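Local structure of scyllo-inositol 2-dehydrogenase (NADP(+)) IolW (Bacillus subtilis subsp. subtilis, 3GDO) at residues 13-16 against 17-21; 98-101 against 102-106; 181-184 against 185-189; 307-310 against 311-315; 319-322 against 323-327. The protein catalyses the reversible NADPH-dependent reduction of scyllo-inosose to scyllo-inositol and cannot use NADH in place of NADPH. All coordinates share one frame; numbering follows the deposited sequence.

In the fold
Followed from the N terminus, the five contacts come in series, each within a short continuous run of chain, so none nests in or crosses another. Interaction 1 opens helix 15-26 of the first beta-alpha-beta unit in the Rossmann domain, and interaction 2 starts helix 102-115 of the same domain after strand 91-95. Interaction 3 lies within helix 174-190 of the C-terminal domain. Interaction 4 forms the later turns of helix 303-315, and interaction 5 closes the loop that leads into helix 323-342. Two pairs touch: Leu319 and Pro320 of interaction 5 pack on interaction 4, while Ile327 lies against Met98 and Gly105 of interaction 2, joining the Rossmann domain to the C-terminal part.

Interaction 1 of 5, residues 13-16 against 17-21; sequences YGLS and GSVFH
Gly17 meets the loop before it through a water, which accepts from Gly17 N at 3.0 Å and, weakly, from Gly14 N. Ser18 comes next, with two bonds to one oxygen. Its backbone N donates to Gly14 O at 3.0 Å, and its hydroxyl OG donates a short hydrogen bond to the same oxygen at 2.5 Å from the other face of the carbonyl plane. OG can do so because it sits between the backbone N and the carbonyl carbon (chi1 66°), turned back toward the N-cap residue Gly14. The CB of Ser18 meanwhile lies over one face of the Tyr13 ring, a CH-pi contact with CB 3.6 Å from the ring centroid; the phenol OH at the far end of that ring is hydrogen-bonded to Asp47. Gly14 and Gly17 fit the GxGxxG pattern of Rossmann folds, at the strand-to-helix turn that in such folds usually receives the dinucleotide, consistent with the NADPH dependence of the enzyme. Val19 N continues the helix with a 2.9 Å bond to Leu15 O, and its CG2 touches Leu15 CD1. At Phe20 the ring atom CE2 comes 3.6 Å from Leu15 CG, while Leu15 O lies over one ring face. Here the helix widens to a pi-type turn: Phe20 N is divided weakly between Leu15 O and Ser16 O. His21 N also bonds weakly to Ser16 O, and its imidazole is held by Tyr306 and Glu95.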
loop_
_atom_site.group_PDB
_atom_site.type_symbol
_atom_site.label_atom_id
_atom_site.label_comp_id
_atom_site.label_asym_id
_atom_site.label_seq_id
_atom_site.Cartn_x
_atom_site.Cartn_y
_atom_site.Cartn_z
ATOM N N TYR B 13 -24.195 14.693 -24.858
ATOM C CA TYR B 13 -23.273 15.803 -24.905
ATOM C C TYR B 13 -23.146 16.502 -23.524
ATOM O O TYR B 13 -23.124 17.739 -23.422
ATOM C CB TYR B 13 -23.702 16.755 -26.009
ATOM C CG TYR B 13 -22.606 17.645 -26.509
ATOM C CD1 TYR B 13 -21.515 17.110 -27.199
ATOM C CD2 TYR B 13 -22.656 19.025 -26.314
ATOM C CE1 TYR B 13 -20.489 17.932 -27.665
ATOM C CE2 TYR B 13 -21.640 19.855 -26.788
ATOM C CZ TYR B 13 -20.557 19.286 -27.468
ATOM O OH TYR B 13 -19.529 20.079 -27.951
ATOM N N GLY B 14 -23.070 15.673 -22.481
ATOM C CA GLY B 14 -22.651 16.084 -21.134
ATOM C C GLY B 14 -21.147 16.248 -21.068
ATOM O O GLY B 14 -20.484 16.648 -22.051
ATOM N N LEU B 15 -20.599 15.949 -19.899
ATOM C CA LEU B 15 -19.165 16.045 -19.646
ATOM C C LEU B 15 -18.291 15.181 -20.601
ATOM O O LEU B 15 -17.332 15.691 -21.177
ATOM C CB LEU B 15 -18.899 15.660 -18.177
ATOM C CG LEU B 15 -17.449 15.700 -17.680
ATOM C CD1 LEU B 15 -16.890 17.129 -17.651
ATOM C CD2 LEU B 15 -17.335 15.025 -16.296
ATOM N N SER B 16 -18.599 13.886 -20.738
ATOM C CA SER B 16 -17.801 13.012 -21.630
ATOM C C SER B 16 -17.868 13.493 -23.045
ATOM O O SER B 16 -16.846 13.633 -23.678
ATOM C CB SER B 16 -18.270 11.571 -21.635
ATOM O OG SER B 16 -18.417 11.137 -20.317
ATOM N N GLY B 17 -19.075 13.761 -23.548
ATOM C CA GLY B 17 -19.234 14.119 -24.964
ATOM C C GLY B 17 -18.544 15.413 -25.332
ATOM O O GLY B 17 -17.739 15.460 -26.288
ATOM N N SER B 18 -18.826 16.459 -24.552
ATOM C CA SER B 18 -18.378 17.835 -24.839
ATOM C C SER B 18 -16.968 18.150 -24.387
ATOM O O SER B 18 -16.348 19.096 -24.882
ATOM C CB SER B 18 -19.314 18.840 -24.161
ATOM O OG SER B 18 -19.201 18.719 -22.735
ATOM N N VAL B 19 -16.469 17.411 -23.403
ATOM C CA VAL B 19 -15.142 17.730 -22.849
ATOM C C VAL B 19 -14.123 16.637 -23.164
ATOM O O VAL B 19 -13.009 16.929 -23.570
ATOM C CB VAL B 19 -15.192 18.009 -21.305
ATOM C CG1 VAL B 19 -13.793 18.318 -20.769
ATOM C CG2 VAL B 19 -16.147 19.194 -20.991
ATOM N N PHE B 20 -14.491 15.380 -22.969
ATOM C CA PHE B 20 -13.479 14.280 -23.098
ATOM C C PHE B 20 -13.335 13.684 -24.518
ATOM O O PHE B 20 -12.283 13.141 -24.846
ATOM C CB PHE B 20 -13.679 13.179 -22.041
ATOM C CG PHE B 20 -13.671 13.701 -20.582
ATOM C CD1 PHE B 20 -12.787 14.713 -20.175
ATOM C CD2 PHE B 20 -14.547 13.168 -19.638
ATOM C CE1 PHE B 20 -12.782 15.208 -18.834
ATOM C CE2 PHE B 20 -14.568 13.647 -18.295
ATOM C CZ PHE B 20 -13.685 14.662 -17.891
ATOM N N HIS B 21 -14.370 13.799 -25.358
ATOM C CA HIS B 21 -14.330 13.160 -26.685
ATOM C C HIS B 21 -14.324 14.154 -27.823
ATOM O O HIS B 21 -13.437 14.124 -28.695
ATOM C CB HIS B 21 -15.478 12.141 -26.830
ATOM C CG HIS B 21 -15.308 10.938 -25.953
ATOM N ND1 HIS B 21 -14.658 9.794 -26.370
ATOM C CD2 HIS B 21 -15.688 10.709 -24.666
ATOM C CE1 HIS B 21 -14.674 8.898 -25.391
ATOM N NE2 HIS B 21 -15.274 9.439 -24.337
HETATM O O HOH W 1 -21.832 13.179 -22.383
#

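Interaction 2 of 5, residues 98-101 against 102-106; sequences MTAT and AEEGE
A capping box formed by Thr101 and Glu104 starts helix 102-115 of the Rossmann domain. Thr101, the N-cap residue, accepts a weak bond at OG1 from Glu104 N, 3.3 Å away. In return the carboxylate of Glu104 folds back over the cap: its OE1 receives the Thr101 hydroxyl OG1 at 2.7 Å, on the anti side and 31° out of the carboxylate plane, and also takes a weak bond from Thr101 N. The two side chains cross at about a right angle. Glu104 reaches the cap because CG is anti to its own carbonyl carbon (chi1 -61°) and the chain runs extended beyond it. One residue further, Gly105 N closes the first helical turn on Thr101 O at 3.3 Å. That oxygen has a second donor, the Thr99 hydroxyl OG1 at 2.7 Å, which arrives from the opposite face of its plane. Beside the cap, Met98 CE packs 3.7 Å from Gly105 O, and Ile327 of helix 323-342 lies against Met98. Gripped by a hydroxyl and, more weakly, by an amide, the Glu104 carboxylate is restrained on its OE1 side, and its negative charge would be expected to interact favourably with the positive end of the helix dipole.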
loop_
_atom_site.group_PDB
_atom_site.type_symbol
_atom_site.label_atom_id
_atom_site.label_comp_id
_atom_site.label_asym_id
_atom_site.label_seq_id
_atom_site.Cartn_x
_atom_site.Cartn_y
_atom_site.Cartn_z
ATOM N N MET B 98 -17.061 -0.641 -18.878
ATOM C CA MET B 98 -17.844 -1.199 -19.999
ATOM C C MET B 98 -19.321 -1.465 -19.624
ATOM O O MET B 98 -20.217 -0.850 -20.194
ATOM C CB MET B 98 -17.133 -2.461 -20.526
ATOM C CG MET B 98 -17.723 -3.110 -21.782
ATOM S SD MET B 98 -16.850 -4.670 -22.144
ATOM C CE MET B 98 -17.724 -4.986 -23.706
ATOM N N THR B 99 -19.562 -2.365 -18.675
ATOM C CA THR B 99 -20.919 -2.641 -18.159
ATOM C C THR B 99 -20.818 -2.965 -16.664
ATOM O O THR B 99 -19.716 -3.065 -16.146
ATOM C CB THR B 99 -21.543 -3.880 -18.836
ATOM O OG1 THR B 99 -20.589 -4.945 -18.824
ATOM C CG2 THR B 99 -21.957 -3.578 -20.285
ATOM N N ALA B 100 -21.941 -3.198 -15.984
ATOM C CA ALA B 100 -21.891 -3.658 -14.600
ATOM C C ALA B 100 -21.426 -5.121 -14.437
ATOM O O ALA B 100 -20.790 -5.473 -13.438
ATOM C CB ALA B 100 -23.248 -3.435 -13.902
ATOM N N THR B 101 -21.762 -5.987 -15.404
ATOM C CA THR B 101 -21.415 -7.409 -15.282
ATOM C C THR B 101 -20.643 -7.870 -16.499
ATOM O O THR B 101 -20.786 -7.306 -17.605
ATOM C CB THR B 101 -22.662 -8.364 -15.076
ATOM O OG1 THR B 101 -23.520 -8.288 -16.210
ATOM C CG2 THR B 101 -23.480 -8.012 -13.811
ATOM N N ALA B 102 -19.836 -8.904 -16.296
ATOM C CA ALA B 102 -19.050 -9.491 -17.370
ATOM C C ALA B 102 -19.959 -10.132 -18.450
ATOM O O ALA B 102 -19.659 -10.058 -19.640
ATOM C CB ALA B 102 -18.073 -10.515 -16.793
ATOM N N GLU B 103 -21.052 -10.748 -17.993
ATOM C CA GLU B 103 -22.091 -11.411 -18.817
ATOM C C GLU B 103 -22.745 -10.440 -19.808
ATOM O O GLU B 103 -22.955 -10.769 -20.985
ATOM C CB GLU B 103 -23.167 -12.022 -17.875
ATOM C CG GLU B 103 -23.830 -13.337 -18.332
ATOM C CD GLU B 103 -24.577 -14.101 -17.178
ATOM O OE1 GLU B 103 -25.710 -14.616 -17.388
ATOM O OE2 GLU B 103 -24.028 -14.203 -16.056
ATOM N N GLU B 104 -23.040 -9.228 -19.352
ATOM C CA GLU B 104 -23.552 -8.187 -20.236
ATOM C C GLU B 104 -22.517 -7.810 -21.279
ATOM O O GLU B 104 -22.840 -7.653 -22.459
ATOM C CB GLU B 104 -23.957 -6.943 -19.457
ATOM C CG GLU B 104 -25.046 -7.182 -18.451
ATOM C CD GLU B 104 -25.221 -5.985 -17.526
ATOM O OE1 GLU B 104 -24.343 -5.727 -16.679
ATOM O OE2 GLU B 104 -26.244 -5.302 -17.648
ATOM N N GLY B 105 -21.273 -7.650 -20.843
ATOM C CA GLY B 105 -20.176 -7.387 -21.756
ATOM C C GLY B 105 -19.946 -8.465 -22.817
ATOM O O GLY B 105 -19.662 -8.131 -23.987
ATOM N N GLU B 106 -20.030 -9.749 -22.425
ATOM C CA GLU B 106 -19.836 -10.881 -23.383
ATOM C C GLU B 106 -20.941 -10.862 -24.449
ATOM O O GLU B 106 -20.661 -11.037 -25.646
ATOM C CB GLU B 106 -19.797 -12.260 -22.696
ATOM C CG GLU B 106 -18.586 -12.522 -21.772
ATOM C CD GLU B 106 -17.300 -12.980 -22.497
ATOM O OE1 GLU B 106 -17.222 -12.958 -23.759
ATOM O OE2 GLU B 106 -16.340 -13.372 -21.775
#

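Interaction 3 of 5, residues 181-184 against 185-189; sequences HIID and QTLHL
Gln185 reaches back along helix 174-190 toward His181 and Ile182, and its chain can be traced outward from the backbone. CB rests 3.6 Å from Ile182 O. CG, anti to its own carbonyl carbon (chi1 -75°), passes 3.3 Å from His181 O, and CD stays beside that oxygen at 3.9 Å. At the tip, OE1 approaches Ile182 CG2 and accepts from a water that also donates to Ile182 O. The amide is further fixed by Tyr239, whose OH bonds OE1, and by Arg125 O, which pairs with NE2. Ile182 O is gripped again one residue on: Thr186 N donates to it at 3.1 Å from above the carbonyl plane, and Thr186 OG1, set beside its own backbone N (chi1 -48°), folds back to donate at 2.7 Å. On the apolar flank Ile183 and Leu187 run alongside each other in the same direction, with CG2 of Ile183 4.0 Å from CD1 of Leu187, facing helix 323-342. Asp184, nearby, forms a salt bridge with Arg126. The Ile182 carbonyl, with three donors including the water, and the Thr186 hydroxyl are thus satisfied within the turn, whereas the Gln185 amide and the Asp184 carboxylate find partners outside it.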
loop_
_atom_site.group_PDB
_atom_site.type_symbol
_atom_site.label_atom_id
_atom_site.label_comp_id
_atom_site.label_asym_id
_atom_site.label_seq_id
_atom_site.Cartn_x
_atom_site.Cartn_y
_atom_site.Cartn_z
ATOM N N HIS B 181 -9.767 2.065 -14.228
ATOM C CA HIS B 181 -8.582 2.589 -14.921
ATOM C C HIS B 181 -7.261 1.892 -14.540
ATOM O O HIS B 181 -6.409 1.653 -15.403
ATOM C CB HIS B 181 -8.412 4.068 -14.620
ATOM C CG HIS B 181 -9.437 4.949 -15.255
ATOM N ND1 HIS B 181 -9.579 5.069 -16.623
ATOM C CD2 HIS B 181 -10.349 5.789 -14.705
ATOM C CE1 HIS B 181 -10.534 5.947 -16.888
ATOM N NE2 HIS B 181 -11.033 6.380 -15.740
ATOM N N ILE B 182 -7.053 1.639 -13.250
ATOM C CA ILE B 182 -5.757 1.110 -12.811
ATOM C C ILE B 182 -5.719 -0.418 -12.900
ATOM O O ILE B 182 -4.653 -1.017 -13.042
ATOM C CB ILE B 182 -5.344 1.692 -11.405
ATOM C CG1 ILE B 182 -6.391 1.384 -10.322
ATOM C CG2 ILE B 182 -5.162 3.220 -11.507
ATOM C CD1 ILE B 182 -5.852 1.699 -8.858
ATOM N N ILE B 183 -6.911 -1.032 -12.873
ATOM C CA ILE B 183 -7.076 -2.442 -13.194
ATOM C C ILE B 183 -6.712 -2.685 -14.674
ATOM O O ILE B 183 -5.982 -3.626 -15.001
ATOM C CB ILE B 183 -8.515 -2.898 -12.907
ATOM C CG1 ILE B 183 -8.744 -3.013 -11.398
ATOM C CG2 ILE B 183 -8.840 -4.259 -13.603
ATOM C CD1 ILE B 183 -10.263 -3.192 -11.019
ATOM N N ASP B 184 -7.191 -1.825 -15.561
ATOM C CA ASP B 184 -6.939 -1.992 -16.997
ATOM C C ASP B 184 -5.440 -1.932 -17.256
ATOM O O ASP B 184 -4.873 -2.736 -18.053
ATOM C CB ASP B 184 -7.668 -0.908 -17.830
ATOM C CG ASP B 184 -7.335 -0.990 -19.342
ATOM O OD1 ASP B 184 -7.817 -1.934 -20.004
ATOM O OD2 ASP B 184 -6.587 -0.109 -19.879
ATOM N N GLN B 185 -4.788 -0.983 -16.584
ATOM C CA GLN B 185 -3.351 -0.793 -16.747
ATOM C C GLN B 185 -2.620 -2.059 -16.322
ATOM O O GLN B 185 -1.708 -2.541 -17.019
ATOM C CB GLN B 185 -2.884 0.382 -15.908
ATOM C CG GLN B 185 -3.279 1.728 -16.510
ATOM C CD GLN B 185 -2.756 2.933 -15.726
ATOM O OE1 GLN B 185 -2.403 2.829 -14.558
ATOM N NE2 GLN B 185 -2.696 4.076 -16.382
ATOM N N THR B 186 -3.052 -2.608 -15.185
ATOM C CA THR B 186 -2.438 -3.813 -14.619
ATOM C C THR B 186 -2.624 -5.009 -15.541
ATOM O O THR B 186 -1.669 -5.793 -15.747
ATOM C CB THR B 186 -2.986 -4.167 -13.209
ATOM O OG1 THR B 186 -2.973 -2.986 -12.381
ATOM C CG2 THR B 186 -2.149 -5.237 -12.577
ATOM N N LEU B 187 -3.851 -5.180 -16.056
ATOM C CA LEU B 187 -4.145 -6.277 -17.001
ATOM C C LEU B 187 -3.310 -6.073 -18.265
ATOM O O LEU B 187 -2.756 -7.020 -18.800
ATOM C CB LEU B 187 -5.612 -6.314 -17.337
ATOM C CG LEU B 187 -6.533 -6.643 -16.144
ATOM C CD1 LEU B 187 -7.937 -6.772 -16.642
ATOM C CD2 LEU B 187 -6.102 -7.847 -15.372
ATOM N N HIS B 188 -3.168 -4.822 -18.678
ATOM C CA HIS B 188 -2.421 -4.493 -19.883
ATOM C C HIS B 188 -0.989 -4.937 -19.723
ATOM O O HIS B 188 -0.394 -5.501 -20.649
ATOM C CB HIS B 188 -2.482 -2.991 -20.199
ATOM C CG HIS B 188 -1.879 -2.619 -21.522
ATOM N ND1 HIS B 188 -2.338 -3.129 -22.725
ATOM C CD2 HIS B 188 -0.854 -1.792 -21.831
ATOM C CE1 HIS B 188 -1.637 -2.605 -23.717
ATOM N NE2 HIS B 188 -0.728 -1.797 -23.203
ATOM N N LEU B 189 -0.423 -4.679 -18.550
ATOM C CA LEU B 189 0.982 -5.011 -18.319
ATOM C C LEU B 189 1.242 -6.497 -18.107
ATOM O O LEU B 189 2.234 -6.983 -18.576
ATOM C CB LEU B 189 1.574 -4.222 -17.146
ATOM C CG LEU B 189 1.811 -2.716 -17.190
ATOM C CD1 LEU B 189 2.401 -2.320 -15.851
ATOM C CD2 LEU B 189 2.751 -2.302 -18.328
HETATM O O HOH W 2 -2.257 0.574 -12.678
#

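Interaction 4 of 5, residues 307-310 against 311-315; sequences RKIA and ESIRE
Ser312 N donates to Lys308 O at 2.9 Å, the shortest of four regular backbone bonds that hold these turns of helix 303-315 together. The donor lies in the carbonyl plane, and the C=O...N angle is 160°. The next two residues repeat the pattern, with Ile313 N bonded to Ile309 O at 3.0 Å and Arg314 N to Ala310 O at 3.1 Å. On the side facing the Rossmann sheet the helix presents two isoleucines four residues apart. The CG2 branch of Ile309, anti to its backbone N, meets the terminal CD1 of Ile313 at 3.8 Å, and the side chains cross obliquely. The same CD1 also stays close to Ile309 O, so that Ile313 lies back along the preceding turn. On the more exposed side Glu311 runs extended beyond CG, which passes 3.4 Å from Arg307 O. Its carboxylate OE1 is 5.4 Å from Lys308 NZ: opposite charges are near each other here without touching, and any attraction would probably be weak. The hydroxyl of Ser312 has its bonding partner beyond this pair of turns, at Ala317 O. Arg314 bends at its second torsion (chi2 -71°), and its guanidinium group forms a salt bridge with Glu67 and a hydrogen bond to Asp4 O. Ala310 and Ile313 rest on Ile6 of strand 6-11, while Ile309 reaches Tyr31 of strand 31-37 and Val93 of strand 91-95; this helix of the C-terminal part thus lies against strands of the Rossmann domain.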
loop_
_atom_site.group_PDB
_atom_site.type_symbol
_atom_site.label_atom_id
_atom_site.label_comp_id
_atom_site.label_asym_id
_atom_site.label_seq_id
_atom_site.Cartn_x
_atom_site.Cartn_y
_atom_site.Cartn_z
ATOM N N ARG B 307 -6.488 7.858 -33.167
ATOM C CA ARG B 307 -5.740 7.574 -34.401
ATOM C C ARG B 307 -5.739 6.071 -34.658
ATOM O O ARG B 307 -5.838 5.619 -35.811
ATOM C CB ARG B 307 -4.320 8.091 -34.317
ATOM C CG ARG B 307 -4.219 9.590 -34.252
ATOM C CD ARG B 307 -2.751 10.030 -34.100
ATOM N NE ARG B 307 -2.637 11.476 -34.282
ATOM C CZ ARG B 307 -2.046 12.316 -33.441
ATOM N NH1 ARG B 307 -1.437 11.882 -32.353
ATOM N NH2 ARG B 307 -1.996 13.606 -33.732
ATOM N N LYS B 308 -5.674 5.293 -33.587
ATOM C CA LYS B 308 -5.702 3.842 -33.719
ATOM C C LYS B 308 -7.077 3.307 -34.114
ATOM O O LYS B 308 -7.156 2.421 -34.967
ATOM C CB LYS B 308 -5.145 3.142 -32.481
ATOM C CG LYS B 308 -3.684 2.711 -32.623
ATOM C CD LYS B 308 -2.832 3.049 -31.385
ATOM C CE LYS B 308 -1.781 1.958 -31.118
ATOM N NZ LYS B 308 -0.861 1.673 -32.264
ATOM N N ILE B 309 -8.146 3.837 -33.514
ATOM C CA ILE B 309 -9.494 3.472 -33.910
ATOM C C ILE B 309 -9.700 3.738 -35.434
ATOM O O ILE B 309 -10.259 2.913 -36.141
ATOM C CB ILE B 309 -10.585 4.244 -33.076
ATOM C CG1 ILE B 309 -10.632 3.763 -31.614
ATOM C CG2 ILE B 309 -11.995 4.158 -33.743
ATOM C CD1 ILE B 309 -11.359 2.419 -31.375
ATOM N N ALA B 310 -9.248 4.891 -35.907
ATOM C CA ALA B 310 -9.301 5.216 -37.324
ATOM C C ALA B 310 -8.563 4.163 -38.180
ATOM O O ALA B 310 -9.070 3.738 -39.238
ATOM C CB ALA B 310 -8.757 6.610 -37.570
ATOM N N GLU B 311 -7.406 3.704 -37.706
ATOM C CA GLU B 311 -6.655 2.630 -38.397
ATOM C C GLU B 311 -7.336 1.263 -38.350
ATOM O O GLU B 311 -7.217 0.504 -39.319
ATOM C CB GLU B 311 -5.169 2.610 -38.002
ATOM C CG GLU B 311 -4.485 3.938 -38.414
ATOM C CD GLU B 311 -3.049 4.128 -37.935
ATOM O OE1 GLU B 311 -2.601 3.390 -37.038
ATOM O OE2 GLU B 311 -2.358 5.050 -38.462
ATOM N N SER B 312 -8.084 0.949 -37.280
ATOM C CA SER B 312 -8.903 -0.265 -37.274
ATOM C C SER B 312 -10.047 -0.208 -38.287
ATOM O O SER B 312 -10.323 -1.192 -38.958
ATOM C CB SER B 312 -9.508 -0.558 -35.900
ATOM O OG SER B 312 -8.485 -0.739 -34.934
ATOM N N ILE B 313 -10.729 0.930 -38.353
ATOM C CA ILE B 313 -11.898 1.084 -39.220
ATOM C C ILE B 313 -11.522 0.991 -40.719
ATOM O O ILE B 313 -12.148 0.231 -41.469
ATOM C CB ILE B 313 -12.666 2.422 -38.913
ATOM C CG1 ILE B 313 -13.385 2.309 -37.549
ATOM C CG2 ILE B 313 -13.680 2.727 -40.004
ATOM C CD1 ILE B 313 -13.881 3.672 -36.977
ATOM N N ARG B 314 -10.500 1.763 -41.110
ATOM C CA ARG B 314 -10.087 1.952 -42.500
ATOM C C ARG B 314 -9.112 0.862 -43.032
ATOM O O ARG B 314 -9.208 0.449 -44.203
ATOM C CB ARG B 314 -9.421 3.340 -42.647
ATOM C CG ARG B 314 -10.383 4.531 -42.594
ATOM C CD ARG B 314 -11.219 4.571 -43.850
ATOM N NE ARG B 314 -12.053 5.765 -43.944
ATOM C CZ ARG B 314 -13.360 5.757 -43.741
ATOM N NH1 ARG B 314 -13.968 4.631 -43.420
ATOM N NH2 ARG B 314 -14.059 6.884 -43.829
ATOM N N GLU B 315 -8.181 0.425 -42.173
ATOM C CA GLU B 315 -7.054 -0.419 -42.551
ATOM C C GLU B 315 -7.191 -1.829 -41.954
ATOM O O GLU B 315 -6.458 -2.732 -42.321
ATOM C CB GLU B 315 -5.739 0.278 -42.135
ATOM C CG GLU B 315 -5.385 1.509 -43.017
ATOM C CD GLU B 315 -4.733 2.701 -42.284
ATOM O OE1 GLU B 315 -3.547 2.622 -41.893
ATOM O OE2 GLU B 315 -5.412 3.753 -42.135
#

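Interaction 5 of 5, residues 319-322 against 323-327; sequences LPVT and AEEGI
Thr322 and Glu325 make the close part of this contact, where side chain and backbone bond to each other in both directions. Glu325 N donates to Thr322 OG1 at 3.2 Å with a nearly straight N-H...O angle of 163°. Thr322 N answers by donating to Glu325 OE1 at 3.0 Å; it comes to that oxygen from above the carboxylate plane, 56° out of it. Placing OG1 between the backbone N and the carbonyl carbon (chi1 64°) turns the hydroxyl oxygen toward the start of the helix. It is packed there against the glutamate chain, with Glu325 CG only 3.2 Å from OG1. Val321 belongs to the close side too, its CA 3.5 Å from Glu325 OE1. The reciprocal pair is a capping box with Thr322 as the N-cap, and it begins helix 323-342 of the C-terminal domain. Gly326 N completes the first turn on Thr322 O at 3.1 Å, lying in the carbonyl plane. OE1 of Glu325 is shared with Arg126, which forms a salt bridge to it, so the carboxylate that caps the helix is itself held by a positive charge; this would be expected to favour its ionised form. The fit is looser at Pro320 and Glu324. Pro320 turns away from the helix to pack on helix 303-315 at Lys308 and Ile309. Glu324 diverges as well: after its CB passes Thr322 OG1 at 3.8 Å, the chain bends at its second torsion and leads away from the cap to a salt bridge with Arg331, about two turns further along the same helix.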
loop_
_atom_site.group_PDB
_atom_site.type_symbol
_atom_site.label_atom_id
_atom_site.label_comp_id
_atom_site.label_asym_id
_atom_site.label_seq_id
_atom_site.Cartn_x
_atom_site.Cartn_y
_atom_site.Cartn_z
ATOM N N LEU B 319 -7.435 -3.408 -32.781
ATOM C CA LEU B 319 -8.029 -2.293 -31.995
ATOM C C LEU B 319 -7.137 -1.857 -30.842
ATOM O O LEU B 319 -6.504 -2.719 -30.201
ATOM C CB LEU B 319 -9.389 -2.723 -31.423
ATOM C CG LEU B 319 -10.595 -2.623 -32.384
ATOM C CD1 LEU B 319 -11.797 -3.295 -31.796
ATOM C CD2 LEU B 319 -10.914 -1.139 -32.832
ATOM N N PRO B 320 -7.127 -0.537 -30.518
ATOM C CA PRO B 320 -6.322 -0.045 -29.383
ATOM C C PRO B 320 -6.743 -0.625 -28.011
ATOM O O PRO B 320 -5.873 -0.855 -27.142
ATOM C CB PRO B 320 -6.560 1.463 -29.409
ATOM C CG PRO B 320 -7.914 1.624 -30.064
ATOM C CD PRO B 320 -7.934 0.545 -31.120
ATOM N N VAL B 321 -8.037 -0.853 -27.829
ATOM C CA VAL B 321 -8.559 -1.560 -26.657
ATOM C C VAL B 321 -9.624 -2.477 -27.235
ATOM O O VAL B 321 -10.417 -2.018 -28.044
ATOM C CB VAL B 321 -9.225 -0.586 -25.622
ATOM C CG1 VAL B 321 -9.739 -1.359 -24.438
ATOM C CG2 VAL B 321 -8.253 0.595 -25.160
ATOM N N THR B 322 -9.704 -3.733 -26.799
ATOM C CA THR B 322 -10.658 -4.673 -27.384
ATOM C C THR B 322 -11.787 -4.944 -26.404
ATOM O O THR B 322 -11.648 -4.687 -25.226
ATOM C CB THR B 322 -9.983 -6.067 -27.688
ATOM O OG1 THR B 322 -9.567 -6.673 -26.460
ATOM C CG2 THR B 322 -8.747 -5.929 -28.642
ATOM N N ALA B 323 -12.884 -5.521 -26.886
ATOM C CA ALA B 323 -14.025 -5.821 -26.062
ATOM C C ALA B 323 -13.651 -6.800 -24.962
ATOM O O ALA B 323 -14.093 -6.623 -23.817
ATOM C CB ALA B 323 -15.204 -6.354 -26.898
ATOM N N GLU B 324 -12.871 -7.819 -25.327
ATOM C CA GLU B 324 -12.311 -8.809 -24.399
ATOM C C GLU B 324 -11.538 -8.175 -23.229
ATOM O O GLU B 324 -11.713 -8.582 -22.087
ATOM C CB GLU B 324 -11.346 -9.751 -25.150
ATOM C CG GLU B 324 -11.028 -11.058 -24.431
ATOM C CD GLU B 324 -12.263 -11.711 -23.749
ATOM O OE1 GLU B 324 -13.362 -11.892 -24.388
ATOM O OE2 GLU B 324 -12.141 -12.014 -22.537
ATOM N N GLU B 325 -10.652 -7.232 -23.543
ATOM C CA GLU B 325 -9.894 -6.534 -22.508
ATOM C C GLU B 325 -10.850 -5.729 -21.596
ATOM O O GLU B 325 -10.740 -5.810 -20.378
ATOM C CB GLU B 325 -8.819 -5.650 -23.132
ATOM C CG GLU B 325 -7.703 -6.447 -23.824
ATOM C CD GLU B 325 -6.941 -5.554 -24.780
ATOM O OE1 GLU B 325 -7.359 -4.375 -24.959
ATOM O OE2 GLU B 325 -5.933 -5.997 -25.347
ATOM N N GLY B 326 -11.835 -5.052 -22.199
ATOM C CA GLY B 326 -12.901 -4.381 -21.452
ATOM C C GLY B 326 -13.622 -5.331 -20.519
ATOM O O GLY B 326 -13.807 -5.043 -19.329
ATOM N N ILE B 327 -14.038 -6.485 -21.042
ATOM C CA ILE B 327 -14.753 -7.461 -20.217
ATOM C C ILE B 327 -13.826 -7.951 -19.077
ATOM O O ILE B 327 -14.293 -8.230 -17.967
ATOM C CB ILE B 327 -15.221 -8.689 -21.072
ATOM C CG1 ILE B 327 -16.403 -8.314 -21.988
ATOM C CG2 ILE B 327 -15.594 -9.857 -20.203
ATOM C CD1 ILE B 327 -16.622 -9.357 -23.150
#